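Local structure of DUF3216 domain-containing protein (Pyrococcus furiosus, 2HJM) at residues 10-14 with 28-32. The protein is of unknown function, an all-helical member of a domain family whose role has not been established. Numbering follows the deposited sequence.
Sequences VEKVK and AIERF
I29 meets three residues of the facing helix through two branches. I29 CD1 touches V13 CG1 and lies 3.7 Å from K14 CG. I29 CG2 reaches V10 CG1 at 4.0 Å and also lies on the K14 chain. In I29, CG1 stands anti to the carbonyl carbon (chi1 -67°), and the extended chi2 carries CD1 on to V13 and K14. V13 lies across the I29 side chain, whereas V10 runs alongside it, pointing the other way.

K14 spans the apolar and charged parts of the interface: its CG rests on I29, K14 CD is 3.6 Å from E30 CG, and a bend at chi3 brings NZ to E30. K14 NZ donates to E30 OE2 at 2.9 Å, on the anti side and 35° out of the carboxylate plane, so this salt bridge is tilted. One turn back, E11 OE2 lies 3.6 Å from K14 NZ, completing a three-residue network. With an alanine here, E11 and E30 would probably lose their shared positive partner and one flank of I29 its cover.

Further in, helix 45-63 packs against the apolar cluster, with I52 on V10, L56 and L60 on V13, and I59 on I29. The axes of segments 10-14 and 28-32 come within 10.7 Å at 152°, consistent with a roughly antiparallel hairpin of helices 6-18 and 23-34 with a buried apolar seam and a charged outer edge, packed into an all-helical fold.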
ATOM      1  N   VAL A  10       6.883   3.193  10.028  1.00 56.25           N
ATOM      2  CA  VAL A  10       8.244   2.883  10.449  1.00 56.36           C
ATOM      3  C   VAL A  10       8.390   3.558  11.794  1.00 58.85           C
ATOM      4  O   VAL A  10       8.743   2.934  12.795  1.00 58.78           O
ATOM      5  CB  VAL A  10       9.317   3.496   9.511  1.00 53.73           C
ATOM      6  CG1 VAL A  10      10.685   3.432  10.164  1.00 50.50           C
ATOM      7  CG2 VAL A  10       9.340   2.771   8.202  1.00 51.63           C
ATOM      8  N   GLU A  11       8.084   4.849  11.800  1.00 61.22           N
ATOM      9  CA  GLU A  11       8.202   5.647  13.001  1.00 62.97           C
ATOM     10  C   GLU A  11       7.455   5.031  14.170  1.00 62.44           C
ATOM     11  O   GLU A  11       7.965   5.006  15.282  1.00 62.63           O
ATOM     12  CB  GLU A  11       7.728   7.075  12.733  1.00 64.59           C
ATOM     13  CG  GLU A  11       8.440   8.094  13.613  1.00 68.78           C
ATOM     14  CD  GLU A  11       9.972   8.017  13.502  1.00 70.78           C
ATOM     15  OE1 GLU A  11      10.652   8.548  14.414  1.00 71.71           O
ATOM     16  OE2 GLU A  11      10.492   7.442  12.510  1.00 69.96           O
ATOM     17  N   LYS A  12       6.258   4.518  13.930  1.00 62.20           N
ATOM     18  CA  LYS A  12       5.533   3.890  15.017  1.00 63.14           C
ATOM     19  C   LYS A  12       6.380   2.757  15.574  1.00 62.76           C
ATOM     20  O   LYS A  12       6.717   2.752  16.750  1.00 62.76           O
ATOM     21  CB  LYS A  12       4.188   3.349  14.533  1.00 65.18           C
ATOM     22  CG  LYS A  12       3.131   4.422  14.347  1.00 67.69           C
ATOM     23  CD  LYS A  12       2.779   5.062  15.676  1.00 71.08           C
ATOM     24  CE  LYS A  12       1.846   6.254  15.499  1.00 74.36           C
ATOM     25  NZ  LYS A  12       2.498   7.384  14.761  1.00 76.56           N
ATOM     26  N   VAL A  13       6.753   1.814  14.720  1.00 63.40           N
ATOM     27  CA  VAL A  13       7.550   0.678  15.159  1.00 63.78           C
ATOM     28  C   VAL A  13       8.727   1.086  16.031  1.00 64.11           C
ATOM     29  O   VAL A  13       8.932   0.504  17.088  1.00 64.43           O
ATOM     30  CB  VAL A  13       8.049  -0.168  13.957  1.00 63.61           C
ATOM     31  CG1 VAL A  13       8.824  -1.395  14.450  1.00 61.74           C
ATOM     32  CG2 VAL A  13       6.857  -0.616  13.124  1.00 62.44           C
ATOM     33  N   LYS A  14       9.498   2.081  15.611  1.00 64.79           N
ATOM     34  CA  LYS A  14      10.631   2.513  16.427  1.00 65.61           C
ATOM     35  C   LYS A  14      10.125   2.933  17.800  1.00 66.20           C
ATOM     36  O   LYS A  14      10.669   2.533  18.829  1.00 66.10           O
ATOM     37  CB  LYS A  14      11.363   3.694  15.789  1.00 66.12           C
ATOM     38  CG  LYS A  14      12.008   3.390  14.458  1.00 67.74           C
ATOM     39  CD  LYS A  14      13.126   4.375  14.160  1.00 69.12           C
ATOM     40  CE  LYS A  14      12.615   5.805  14.103  1.00 71.30           C
ATOM     41  NZ  LYS A  14      13.731   6.776  13.908  1.00 72.00           N
ATOM     42  N   ALA A  28      18.728   0.315  15.522  1.00 61.78           N
ATOM     43  CA  ALA A  28      19.007  -0.589  14.401  1.00 60.66           C
ATOM     44  C   ALA A  28      18.129  -0.271  13.189  1.00 60.24           C
ATOM     45  O   ALA A  28      18.609  -0.244  12.052  1.00 59.54           O
ATOM     46  CB  ALA A  28      18.789  -2.026  14.834  1.00 60.05           C
ATOM     47  N   ILE A  29      16.841  -0.047  13.433  1.00 58.85           N
ATOM     48  CA  ILE A  29      15.925   0.300  12.354  1.00 57.66           C
ATOM     49  C   ILE A  29      16.492   1.481  11.574  1.00 57.27           C
ATOM     50  O   ILE A  29      16.704   1.393  10.367  1.00 56.82           O
ATOM     51  CB  ILE A  29      14.532   0.686  12.897  1.00 56.76           C
ATOM     52  CG1 ILE A  29      13.871  -0.538  13.529  1.00 57.31           C
ATOM     53  CG2 ILE A  29      13.662   1.250  11.780  1.00 53.96           C
ATOM     54  CD1 ILE A  29      12.504  -0.259  14.145  1.00 57.88           C
ATOM     55  N   GLU A  30      16.743   2.585  12.271  1.00 57.79           N
ATOM     56  CA  GLU A  30      17.290   3.771  11.620  1.00 58.62           C
ATOM     57  C   GLU A  30      18.493   3.362  10.783  1.00 57.47           C
ATOM     58  O   GLU A  30      18.592   3.709   9.599  1.00 55.82           O
ATOM     59  CB  GLU A  30      17.702   4.819  12.658  1.00 60.63           C
ATOM     60  CG  GLU A  30      16.541   5.364  13.477  1.00 65.28           C
ATOM     61  CD  GLU A  30      16.995   6.228  14.651  1.00 67.69           C
ATOM     62  OE1 GLU A  30      17.871   5.782  15.428  1.00 69.14           O
ATOM     63  OE2 GLU A  30      16.467   7.346  14.806  1.00 69.27           O
ATOM     64  N   ARG A  31      19.400   2.606  11.395  1.00 55.99           N
ATOM     65  CA  ARG A  31      20.573   2.160  10.665  1.00 56.23           C
ATOM     66  C   ARG A  31      20.095   1.472   9.383  1.00 56.62           C
ATOM     67  O   ARG A  31      20.623   1.732   8.307  1.00 57.24           O
ATOM     68  CB  ARG A  31      21.398   1.209  11.515  1.00 53.69           C
ATOM     69  N   PHE A  32      19.074   0.623   9.488  1.00 56.08           N
ATOM     70  CA  PHE A  32      18.562  -0.082   8.319  1.00 55.41           C
ATOM     71  C   PHE A  32      17.892   0.848   7.285  1.00 55.92           C
ATOM     72  O   PHE A  32      18.244   0.831   6.101  1.00 54.35           O
ATOM     73  CB  PHE A  32      17.591  -1.196   8.759  1.00 53.99           C
ATOM     74  CG  PHE A  32      17.102  -2.065   7.625  1.00 53.00           C
ATOM     75  CD1 PHE A  32      16.092  -1.630   6.776  1.00 52.95           C
ATOM     76  CD2 PHE A  32      17.703  -3.291   7.365  1.00 53.36           C
ATOM     77  CE1 PHE A  32      15.692  -2.395   5.686  1.00 52.30           C
ATOM     78  CE2 PHE A  32      17.308  -4.064   6.275  1.00 52.01           C
ATOM     79  CZ  PHE A  32      16.302  -3.611   5.436  1.00 52.15           C
TER